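Local coordinates for protein SmhA (Serratia marcescens, PDB 7A27) that is one component of Smh, a tripartite alpha-pore-forming toxin whose parts probably assemble to perforate target membranes, at residues P11-A25 and T294-V308. Sequence-based numbering, arbitrary orientation.
Sequences PQTLMAMHISISSQA and TEQRMALLPTEWGKV
In the long helical bundle, helix 14-37 runs antiparallel to both helix 272-299 and helix 301-321, its first turns lying along the junction between them, with L14 and L301 serving as reciprocal knobs. L14 enters the hole formed by L301, E304, W305 and V308; L301 enters the one formed by L14, M17, H18 and I21. The axes of 14-25 and 301-308 run antiparallel at 165°, and the side chains interlock as knobs into holes. The two branches of L14 divide the work. CD1 stands over one face of the W305 six-membered ring, 3.7 Å from its centroid, in a CH-pi contact, while CD2 meets CD1 of L301 at 3.9 Å. With its CG anti to the backbone N (chi1 -174°), L301 also carries CD1 to CE1 of H18, 3.8 Å away. That imidazole is turned back on its own helix: ND1 donates to L14 O at 2.9 Å, and H18 N bonds to the same L14 O from the other face of the carbonyl plane. Y80 of helix 48-96 meets the same ring edge-to-face, and F345 of helix 325-358 packs on it as well. Near the start of helix 14-37, T13 N donates to E304 OE1 at 3.2 Å, reaching it from above the carboxylate plane through a bent bond (137°). M17 curls its SD and CE over E304 CG and L300 CB. Farther along helix 14-37, I21 packs CG1 on R297 CB, and the R297 guanidinium extends NH1 edge-on to S20 O in a weak, long bond of 3.5 Å.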
# COMPACT_ATOMS: atom_id res chain seq x y z
N PRO A 11 -19.81 -3.84 -10.78
CA PRO A 11 -18.94 -3.58 -9.64
C PRO A 11 -18.64 -2.09 -9.43
O PRO A 11 -17.93 -1.77 -8.52
CB PRO A 11 -17.59 -4.22 -9.99
CG PRO A 11 -17.84 -5.06 -11.22
CD PRO A 11 -19.11 -4.53 -11.86
N GLN A 12 -19.13 -1.23 -10.32
CA GLN A 12 -18.86 0.23 -10.28
C GLN A 12 -17.34 0.40 -10.29
O GLN A 12 -16.68 -0.42 -10.93
CB GLN A 12 -19.64 0.84 -9.11
CG GLN A 12 -21.10 0.40 -9.18
CD GLN A 12 -22.08 1.38 -8.60
OE1 GLN A 12 -21.79 2.53 -8.39
NE2 GLN A 12 -23.28 0.88 -8.37
N THR A 13 -16.80 1.37 -9.57
CA THR A 13 -15.33 1.65 -9.59
C THR A 13 -14.59 0.77 -8.58
O THR A 13 -13.45 1.13 -8.27
CB THR A 13 -15.03 3.14 -9.35
OG1 THR A 13 -15.42 3.48 -8.02
CG2 THR A 13 -15.73 4.03 -10.35
N LEU A 14 -15.16 -0.35 -8.10
CA LEU A 14 -14.47 -1.26 -7.15
C LEU A 14 -13.15 -1.78 -7.73
O LEU A 14 -12.17 -1.85 -6.96
CB LEU A 14 -15.36 -2.45 -6.78
CG LEU A 14 -16.45 -2.20 -5.73
CD1 LEU A 14 -17.27 -3.44 -5.52
CD2 LEU A 14 -15.85 -1.78 -4.39
N MET A 15 -13.11 -2.17 -9.01
CA MET A 15 -11.90 -2.78 -9.61
C MET A 15 -10.74 -1.78 -9.50
O MET A 15 -9.72 -2.14 -8.91
CB MET A 15 -12.11 -3.19 -11.06
CG MET A 15 -10.93 -3.96 -11.62
SD MET A 15 -11.25 -4.76 -13.21
CE MET A 15 -9.57 -5.00 -13.80
N ALA A 16 -10.94 -0.57 -10.01
CA ALA A 16 -9.94 0.51 -10.00
C ALA A 16 -9.60 0.89 -8.55
O ALA A 16 -8.43 1.06 -8.22
CB ALA A 16 -10.46 1.70 -10.77
N MET A 17 -10.61 1.02 -7.71
CA MET A 17 -10.46 1.43 -6.30
C MET A 17 -9.55 0.43 -5.58
O MET A 17 -8.71 0.90 -4.82
CB MET A 17 -11.81 1.54 -5.60
CG MET A 17 -11.75 2.29 -4.29
SD MET A 17 -13.23 3.21 -4.03
CE MET A 17 -12.92 4.56 -5.18
N HIS A 18 -9.69 -0.87 -5.83
CA HIS A 18 -8.85 -1.93 -5.20
C HIS A 18 -7.43 -1.83 -5.75
O HIS A 18 -6.48 -1.97 -4.96
CB HIS A 18 -9.45 -3.33 -5.39
CG HIS A 18 -10.49 -3.72 -4.38
ND1 HIS A 18 -11.82 -3.51 -4.57
CD2 HIS A 18 -10.39 -4.33 -3.17
CE1 HIS A 18 -12.50 -3.97 -3.53
NE2 HIS A 18 -11.65 -4.50 -2.67
N ILE A 19 -7.27 -1.58 -7.05
CA ILE A 19 -5.94 -1.40 -7.70
C ILE A 19 -5.22 -0.19 -7.07
O ILE A 19 -4.04 -0.32 -6.73
CB ILE A 19 -6.12 -1.30 -9.23
CG1 ILE A 19 -6.60 -2.64 -9.80
CG2 ILE A 19 -4.85 -0.81 -9.91
CD1 ILE A 19 -6.93 -2.62 -11.28
N SER A 20 -5.90 0.94 -6.86
CA SER A 20 -5.26 2.15 -6.27
C SER A 20 -4.88 1.86 -4.82
O SER A 20 -3.90 2.49 -4.34
CB SER A 20 -6.09 3.40 -6.41
OG SER A 20 -7.13 3.44 -5.45
N ILE A 21 -5.57 0.93 -4.14
CA ILE A 21 -5.23 0.53 -2.74
C ILE A 21 -4.00 -0.36 -2.81
O ILE A 21 -3.02 -0.05 -2.09
CB ILE A 21 -6.39 -0.17 -2.01
CG1 ILE A 21 -7.53 0.82 -1.74
CG2 ILE A 21 -5.89 -0.81 -0.72
CD1 ILE A 21 -8.82 0.18 -1.25
N SER A 22 -4.04 -1.43 -3.61
CA SER A 22 -2.91 -2.38 -3.80
C SER A 22 -1.62 -1.55 -4.00
O SER A 22 -0.63 -1.81 -3.30
CB SER A 22 -3.16 -3.32 -4.97
OG SER A 22 -4.29 -4.17 -4.75
N SER A 23 -1.64 -0.56 -4.89
CA SER A 23 -0.48 0.27 -5.27
C SER A 23 0.27 0.79 -4.04
O SER A 23 1.50 0.71 -4.02
CB SER A 23 -0.90 1.41 -6.15
OG SER A 23 0.17 2.30 -6.34
N GLN A 24 -0.43 1.33 -3.05
CA GLN A 24 0.21 1.95 -1.86
C GLN A 24 0.46 0.88 -0.81
O GLN A 24 1.56 0.86 -0.27
CB GLN A 24 -0.63 3.11 -1.34
CG GLN A 24 -0.93 4.19 -2.38
CD GLN A 24 0.27 4.96 -2.90
OE1 GLN A 24 1.40 4.83 -2.44
NE2 GLN A 24 0.02 5.80 -3.89
N ALA A 25 -0.50 0.01 -0.53
CA ALA A 25 -0.38 -1.06 0.50
C ALA A 25 0.80 -1.97 0.15
O ALA A 25 1.54 -2.29 1.08
CB ALA A 25 -1.65 -1.87 0.62
N THR A 294 -2.41 5.06 1.97
CA THR A 294 -3.16 3.79 2.10
C THR A 294 -4.49 4.14 2.78
O THR A 294 -5.51 3.85 2.18
CB THR A 294 -2.32 2.71 2.77
OG1 THR A 294 -1.16 2.51 1.95
CG2 THR A 294 -3.04 1.39 2.93
N GLU A 295 -4.45 4.84 3.91
CA GLU A 295 -5.64 5.28 4.68
C GLU A 295 -6.58 6.06 3.76
O GLU A 295 -7.78 5.80 3.84
CB GLU A 295 -5.21 6.16 5.85
CG GLU A 295 -6.35 6.58 6.78
CD GLU A 295 -7.10 7.85 6.42
OE1 GLU A 295 -6.54 8.70 5.72
OE2 GLU A 295 -8.25 8.01 6.87
N GLN A 296 -6.06 6.98 2.93
CA GLN A 296 -6.87 7.88 2.08
C GLN A 296 -7.58 7.11 0.96
O GLN A 296 -8.75 7.42 0.69
CB GLN A 296 -6.03 9.04 1.52
CG GLN A 296 -5.85 10.17 2.52
CD GLN A 296 -4.77 11.16 2.14
OE1 GLN A 296 -4.13 11.05 1.10
NE2 GLN A 296 -4.56 12.15 3.00
N ARG A 297 -6.92 6.15 0.31
CA ARG A 297 -7.55 5.35 -0.78
C ARG A 297 -8.61 4.44 -0.18
O ARG A 297 -9.63 4.23 -0.83
CB ARG A 297 -6.54 4.50 -1.54
CG ARG A 297 -5.41 5.30 -2.17
CD ARG A 297 -5.84 6.31 -3.23
NE ARG A 297 -4.76 7.31 -3.35
CZ ARG A 297 -3.56 7.09 -3.92
NH1 ARG A 297 -3.24 5.90 -4.43
NH2 ARG A 297 -2.69 8.09 -3.96
N MET A 298 -8.37 3.95 1.04
CA MET A 298 -9.27 3.03 1.79
C MET A 298 -10.50 3.79 2.27
O MET A 298 -11.55 3.15 2.43
CB MET A 298 -8.51 2.49 2.99
CG MET A 298 -9.24 1.39 3.75
SD MET A 298 -9.63 -0.12 2.87
CE MET A 298 -8.14 -0.21 1.91
N ALA A 299 -10.42 5.11 2.47
CA ALA A 299 -11.53 5.95 2.96
C ALA A 299 -12.72 5.89 1.99
O ALA A 299 -13.87 5.96 2.44
CB ALA A 299 -11.08 7.37 3.12
N LEU A 300 -12.47 5.70 0.70
CA LEU A 300 -13.52 5.73 -0.35
C LEU A 300 -14.16 4.34 -0.54
O LEU A 300 -15.25 4.29 -1.18
CB LEU A 300 -12.93 6.23 -1.67
CG LEU A 300 -12.01 7.46 -1.66
CD1 LEU A 300 -11.37 7.60 -3.03
CD2 LEU A 300 -12.75 8.73 -1.25
N LEU A 301 -13.56 3.27 -0.02
CA LEU A 301 -14.01 1.88 -0.28
C LEU A 301 -15.39 1.60 0.33
O LEU A 301 -16.24 1.04 -0.36
CB LEU A 301 -12.96 0.89 0.22
CG LEU A 301 -13.22 -0.57 -0.11
CD1 LEU A 301 -13.33 -0.81 -1.60
CD2 LEU A 301 -12.14 -1.45 0.46
N PRO A 302 -15.67 1.95 1.61
CA PRO A 302 -16.98 1.71 2.19
C PRO A 302 -18.10 2.33 1.33
O PRO A 302 -19.06 1.66 1.02
CB PRO A 302 -16.87 2.39 3.57
CG PRO A 302 -15.41 2.36 3.90
CD PRO A 302 -14.75 2.58 2.56
N THR A 303 -17.94 3.60 0.95
CA THR A 303 -18.88 4.33 0.06
C THR A 303 -19.11 3.52 -1.22
O THR A 303 -20.27 3.36 -1.60
CB THR A 303 -18.34 5.73 -0.24
OG1 THR A 303 -18.08 6.32 1.03
CG2 THR A 303 -19.26 6.56 -1.12
N GLU A 304 -18.05 2.99 -1.84
CA GLU A 304 -18.19 2.25 -3.11
C GLU A 304 -18.97 0.95 -2.88
O GLU A 304 -19.75 0.61 -3.77
CB GLU A 304 -16.86 2.05 -3.83
CG GLU A 304 -16.56 3.21 -4.78
CD GLU A 304 -17.45 3.35 -6.00
OE1 GLU A 304 -17.70 2.33 -6.68
OE2 GLU A 304 -17.90 4.47 -6.29
N TRP A 305 -18.82 0.26 -1.75
CA TRP A 305 -19.64 -0.95 -1.49
C TRP A 305 -21.10 -0.50 -1.30
O TRP A 305 -22.00 -1.16 -1.85
CB TRP A 305 -19.12 -1.80 -0.31
CG TRP A 305 -18.11 -2.84 -0.71
CD1 TRP A 305 -16.79 -2.92 -0.36
CD2 TRP A 305 -18.36 -3.96 -1.57
NE1 TRP A 305 -16.21 -4.01 -0.94
CE2 TRP A 305 -17.15 -4.67 -1.69
CE3 TRP A 305 -19.49 -4.43 -2.26
CZ2 TRP A 305 -17.05 -5.81 -2.47
CZ3 TRP A 305 -19.38 -5.56 -3.02
CH2 TRP A 305 -18.18 -6.24 -3.13
N GLY A 306 -21.30 0.60 -0.59
CA GLY A 306 -22.62 1.22 -0.37
C GLY A 306 -23.31 1.56 -1.67
O GLY A 306 -24.55 1.43 -1.70
N LYS A 307 -22.56 1.96 -2.70
CA LYS A 307 -23.11 2.26 -4.04
C LYS A 307 -23.62 0.97 -4.69
O LYS A 307 -24.66 1.03 -5.36
CB LYS A 307 -22.08 2.96 -4.93
CG LYS A 307 -21.88 4.44 -4.63
CD LYS A 307 -21.12 5.20 -5.71
CE LYS A 307 -21.40 6.69 -5.65
NZ LYS A 307 -20.46 7.48 -6.47
N VAL A 308 -22.91 -0.16 -4.50
CA VAL A 308 -23.33 -1.49 -5.02
C VAL A 308 -24.61 -1.90 -4.28
O VAL A 308 -25.51 -2.46 -4.93
CB VAL A 308 -22.23 -2.56 -4.86
CG1 VAL A 308 -22.69 -3.94 -5.30
CG2 VAL A 308 -20.99 -2.16 -5.63